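Local coordinates for protein benzoate 1,2-dioxygenase beta subunit (Burkholderia mallei ATCC 23344, PDB 3E99) that probably serves as the non-catalytic partner of the iron-containing alpha subunit in the enzyme that dihydroxylates benzoate, at residues 98-103 and 129-134; 15-20 and 144-149. One frame throughout, in Å; residues are numbered along the deposited sequence. Where two conformers were deposited one is given.

How the contacts relate
Contact 1 lies wholly within the curved mixed sheet of an NTF2-like fold, and contact 2 joins that sheet to helix 7-22; their centres are about 11 Å apart. Along the chain the order is 15-20, 98-103, 129-134, 144-149, so both strands of contact 1 fall between the two segments of contact 2. Strands 122-135 and 142-150 are neighbours in the sheet, joined here by a probable hydrogen bond of 2.8 Å from Val149 N to Met129 O. Tyr132 OH, 2.6 Å from Glu17 OE1, links the two sites through their side chains. Contact 1 is an ion pair at the surface, whereas contact 2 is a buried polar cluster; together they sample both faces of the sheet.

Contact 1. Residues 98-103 and 129-134; sequences ERESAD and MSRYAI
Glu100 and Arg131 meet as a side-on salt bridge that spans strand 106-119, the strand lying between their own two in the sheet. The backbones stay well apart, with Glu100 CA and Arg131 CA 9.2 Å from each other, so the side chains alone make the contact. Arg131 NE donates to Glu100 OE1 at 2.7 Å with an N-H...O angle of 160°, and Arg131 NH2 donates to Glu100 OE2 at 3.2 Å and 164°. Each oxygen offers its syn lone pair, and the carboxylate and guanidinium planes are only 6° apart. The two chains cross at roughly a right angle: Glu100 runs out extended, while Arg131, with CG opposite the backbone N, bends at chi3 and turns its NE edge to the acid.

The close part of the contact is therefore this edge, where Arg131 CD also comes within 3.4 Å of Glu100 OE1. Over one guanidinium face sits CE of Met129, present as selenomethionine, 3.7 Å above the plane and displaced toward the rim; Tyr147 of strand 142-150 also touches Arg131. The Glu100 side is looser. That residue is exposed, as are Ser101 to Asp103 beyond it, and merely 84 Å² is buried between the segments. Glu100 and Ser101 together face Thr108 in a classic beta bulge, and the Glu100 side chain touches Arg110 on the intervening strand. Glu98, farther back, instead forms a salt bridge with Arg19 of a neighbouring subunit.

Two nearly straight bonds within a common plane fix the rotation of both groups and probably offset their charges, so the surface pair ties the edge strand to 122-135 mainly through polar contact, with little nonpolar burial.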
# COMPACT_ATOMS: atom_id res chain seq x y z
N GLU A 98 -7.17 1.96 10.27
CA GLU A 98 -8.26 1.61 11.16
C GLU A 98 -8.56 2.72 12.11
O GLU A 98 -7.67 3.22 12.78
CB GLU A 98 -7.89 0.41 11.98
CG GLU A 98 -7.71 -0.87 11.13
CD GLU A 98 -7.33 -2.00 12.00
OE1 GLU A 98 -8.23 -2.57 12.66
OE2 GLU A 98 -6.14 -2.27 12.11
N ARG A 99 -9.84 3.07 12.21
CA ARG A 99 -10.28 4.04 13.20
C ARG A 99 -10.36 3.36 14.55
O ARG A 99 -10.90 2.27 14.65
CB ARG A 99 -11.66 4.58 12.81
CG ARG A 99 -11.61 5.42 11.52
CD ARG A 99 -13.01 5.95 11.18
NE ARG A 99 -13.58 6.73 12.28
CZ ARG A 99 -14.85 7.11 12.33
NH1 ARG A 99 -15.67 6.79 11.33
NH2 ARG A 99 -15.30 7.80 13.38
N GLU A 100 -9.83 4.00 15.59
CA GLU A 100 -9.82 3.42 16.92
C GLU A 100 -10.83 4.07 17.87
O GLU A 100 -11.50 3.37 18.63
CB GLU A 100 -8.43 3.53 17.50
CG GLU A 100 -7.48 2.59 16.83
CD GLU A 100 -6.13 2.59 17.51
OE1 GLU A 100 -5.70 3.66 17.97
OE2 GLU A 100 -5.53 1.51 17.58
N SER A 101 -10.91 5.40 17.84
CA SER A 101 -11.87 6.13 18.67
C SER A 101 -12.14 7.51 18.12
O SER A 101 -11.45 7.96 17.23
CB SER A 101 -11.35 6.24 20.08
OG SER A 101 -10.18 7.04 20.07
N ALA A 102 -13.18 8.14 18.67
CA ALA A 102 -13.52 9.53 18.44
C ALA A 102 -13.97 10.16 19.74
O ALA A 102 -14.72 9.56 20.51
CB ALA A 102 -14.61 9.67 17.39
N ASP A 103 -13.48 11.36 20.01
CA ASP A 103 -13.90 12.09 21.19
C ASP A 103 -14.18 13.49 20.70
O ASP A 103 -13.26 14.24 20.35
CB ASP A 103 -12.82 12.05 22.25
CG ASP A 103 -13.23 12.75 23.53
OD1 ASP A 103 -14.39 13.21 23.65
OD2 ASP A 103 -12.37 12.85 24.44
N MSE A 129 4.27 1.08 12.01
CA MSE A 129 2.90 1.43 12.35
C MSE A 129 2.91 2.82 12.96
O MSE A 129 3.91 3.28 13.54
CB MSE A 129 2.38 0.40 13.34
CG MSE A 129 1.13 0.72 14.01
SE MSE A 129 1.49 1.67 15.67
CE MSE A 129 -0.17 1.85 15.86
N SER A 130 1.79 3.51 12.82
CA SER A 130 1.61 4.79 13.44
C SER A 130 0.22 4.91 14.02
O SER A 130 -0.70 4.24 13.51
CB SER A 130 1.88 5.93 12.43
OG SER A 130 3.26 6.03 12.19
N ARG A 131 0.11 5.69 15.11
CA ARG A 131 -1.14 6.11 15.70
C ARG A 131 -1.22 7.63 15.68
O ARG A 131 -0.32 8.33 16.14
CB ARG A 131 -1.30 5.57 17.13
CG ARG A 131 -2.61 5.93 17.76
CD ARG A 131 -2.86 5.20 19.10
NE ARG A 131 -3.11 3.78 18.87
CZ ARG A 131 -2.24 2.79 19.13
NH1 ARG A 131 -1.06 3.04 19.67
NH2 ARG A 131 -2.57 1.54 18.85
N TYR A 132 -2.29 8.15 15.10
CA TYR A 132 -2.54 9.58 15.08
C TYR A 132 -3.82 9.92 15.86
O TYR A 132 -4.81 9.22 15.72
CB TYR A 132 -2.73 10.07 13.65
CG TYR A 132 -1.52 10.35 12.79
CD1 TYR A 132 -0.34 9.63 12.92
CD2 TYR A 132 -1.65 11.23 11.70
CE1 TYR A 132 0.73 9.89 12.07
CE2 TYR A 132 -0.61 11.45 10.82
CZ TYR A 132 0.58 10.80 11.01
OH TYR A 132 1.62 11.05 10.13
N ALA A 133 -3.80 10.98 16.65
CA ALA A 133 -5.01 11.69 17.09
C ALA A 133 -5.07 12.99 16.32
O ALA A 133 -4.10 13.78 16.35
CB ALA A 133 -4.98 11.96 18.59
N ILE A 134 -6.19 13.24 15.66
CA ILE A 134 -6.34 14.36 14.76
C ILE A 134 -7.59 15.15 15.13
O ILE A 134 -8.67 14.58 15.20
CB ILE A 134 -6.50 13.90 13.30
CG1 ILE A 134 -5.37 12.98 12.86
CG2 ILE A 134 -6.58 15.11 12.38
CD1 ILE A 134 -5.74 12.08 11.70

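Contact 2. Residues 15-20 and 144-149; sequences YRESRL and VSKYVV
Glu17 and Lys146 approach from opposite sides of the gap between helix 7-22 and the sheet, their side chains meeting at a slant and through one atom each. Glu17 OE2 lies 3.7 Å from Lys146 NZ, a long salt bridge. The backbones are much farther apart, with 12.0 Å between Glu17 CA and Lys146 CA. The lysine covers its share by being straight: all four torsions are close to anti, sending NZ directly off the strand. The glutamate leaves the helix with CG anti to the backbone N, then bends at chi2 (-108°), which swings its carboxylate toward the lysine ammonium.

Water 1 complements the long pair, donating to Glu17 OE2 at 3.0 Å and accepting more weakly from Lys146 NZ at 3.3 Å. The stronger partners lie elsewhere. Tyr132 OH hydrogen-bonds to both Glu17 OE1 and Lys146 NZ. Tyr33 OH likewise bonds to both residues, at Glu17 OE2 and Lys146 NZ, and Trp29 NE1 adds a further bond to OE2, so both buried charged groups are well supplied with polar partners, which probably favours their ionised forms.

Lys146 NZ also bonds to O of Ile164, the last residue of the chain, bringing the C-terminus to the cluster. The site thus joins helix 7-22 to central strand 142-150, beside strands 122-135 and 37-42, its centre about 3 Å from the centre of the folded chain.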
# COMPACT_ATOMS: atom_id res chain seq x y z
N TYR A 15 -3.10 11.29 3.47
CA TYR A 15 -2.44 11.31 2.19
C TYR A 15 -1.83 12.69 1.97
O TYR A 15 -0.73 12.79 1.49
CB TYR A 15 -3.38 10.94 1.04
CG TYR A 15 -4.04 9.55 1.18
CD1 TYR A 15 -3.54 8.59 2.07
CD2 TYR A 15 -5.16 9.25 0.47
CE1 TYR A 15 -4.12 7.34 2.19
CE2 TYR A 15 -5.78 8.01 0.58
CZ TYR A 15 -5.26 7.06 1.45
OH TYR A 15 -5.91 5.85 1.54
N ARG A 16 -2.57 13.75 2.31
CA ARG A 16 -2.06 15.10 2.14
C ARG A 16 -0.84 15.35 3.02
O ARG A 16 0.18 15.84 2.55
CB ARG A 16 -3.15 16.14 2.48
CG ARG A 16 -2.62 17.55 2.43
CD ARG A 16 -3.69 18.62 2.26
NE ARG A 16 -2.98 19.88 2.01
CZ ARG A 16 -2.63 20.76 2.93
NH1 ARG A 16 -2.98 20.61 4.21
NH2 ARG A 16 -1.95 21.82 2.56
N GLU A 17 -0.96 15.02 4.31
CA GLU A 17 0.14 15.23 5.25
C GLU A 17 1.44 14.59 4.76
O GLU A 17 2.48 15.24 4.70
CB GLU A 17 -0.24 14.79 6.65
CG GLU A 17 0.82 15.06 7.72
CD GLU A 17 1.52 13.82 8.21
OE1 GLU A 17 0.90 12.73 8.29
OE2 GLU A 17 2.74 13.91 8.49
N SER A 18 1.35 13.34 4.36
CA SER A 18 2.52 12.61 3.86
C SER A 18 3.01 13.15 2.50
O SER A 18 4.22 13.19 2.26
CB SER A 18 2.27 11.08 3.85
OG SER A 18 1.14 10.77 3.08
N ARG A 19 2.09 13.59 1.63
CA ARG A 19 2.46 14.25 0.39
C ARG A 19 3.30 15.51 0.63
O ARG A 19 4.26 15.80 -0.12
CB ARG A 19 1.23 14.62 -0.47
CG ARG A 19 1.56 15.46 -1.70
CD ARG A 19 0.42 15.51 -2.66
NE ARG A 19 -0.84 15.81 -2.02
CZ ARG A 19 -1.23 17.02 -1.63
NH1 ARG A 19 -0.46 18.07 -1.78
NH2 ARG A 19 -2.43 17.18 -1.11
N LEU A 20 2.94 16.28 1.66
CA LEU A 20 3.69 17.51 1.92
C LEU A 20 5.17 17.21 2.26
O LEU A 20 6.06 17.99 1.89
CB LEU A 20 2.98 18.37 2.97
CG LEU A 20 1.60 18.84 2.51
CD1 LEU A 20 0.86 19.53 3.64
CD2 LEU A 20 1.64 19.71 1.25
N VAL A 144 -2.93 16.25 16.75
CA VAL A 144 -2.75 16.54 18.19
C VAL A 144 -1.68 15.62 18.78
O VAL A 144 -0.92 16.02 19.65
CB VAL A 144 -4.06 16.31 18.96
CG1 VAL A 144 -3.81 16.39 20.44
CG2 VAL A 144 -5.11 17.34 18.53
N SER A 145 -1.58 14.40 18.26
CA SER A 145 -0.55 13.45 18.71
C SER A 145 -0.16 12.48 17.58
O SER A 145 -1.02 11.96 16.89
CB SER A 145 -1.06 12.66 19.93
OG SER A 145 -0.38 11.42 20.11
N LYS A 146 1.15 12.26 17.41
CA LYS A 146 1.69 11.28 16.50
C LYS A 146 2.66 10.34 17.22
O LYS A 146 3.62 10.75 17.87
CB LYS A 146 2.35 11.96 15.31
CG LYS A 146 3.14 11.03 14.38
CD LYS A 146 3.35 11.69 13.09
CE LYS A 146 4.33 10.90 12.20
NZ LYS A 146 4.32 11.48 10.80
N TYR A 147 2.39 9.04 17.09
CA TYR A 147 3.17 7.97 17.66
C TYR A 147 3.56 7.06 16.50
O TYR A 147 2.68 6.61 15.74
CB TYR A 147 2.28 7.19 18.63
CG TYR A 147 2.89 5.95 19.21
CD1 TYR A 147 3.83 6.03 20.22
CD2 TYR A 147 2.48 4.70 18.77
CE1 TYR A 147 4.36 4.90 20.79
CE2 TYR A 147 3.02 3.55 19.33
CZ TYR A 147 3.95 3.65 20.33
OH TYR A 147 4.47 2.50 20.89
N VAL A 148 4.85 6.79 16.38
CA VAL A 148 5.40 6.05 15.26
C VAL A 148 6.25 4.93 15.78
O VAL A 148 7.22 5.18 16.51
CB VAL A 148 6.32 6.92 14.37
CG1 VAL A 148 6.87 6.08 13.19
CG2 VAL A 148 5.62 8.13 13.87
N VAL A 149 5.91 3.73 15.39
CA VAL A 149 6.71 2.52 15.62
C VAL A 149 7.46 2.15 14.33
O VAL A 149 6.86 1.74 13.30
CB VAL A 149 5.76 1.39 16.11
CG1 VAL A 149 6.50 0.04 16.33
CG2 VAL A 149 5.08 1.86 17.38
O HOH W 1 3.87 11.32 7.56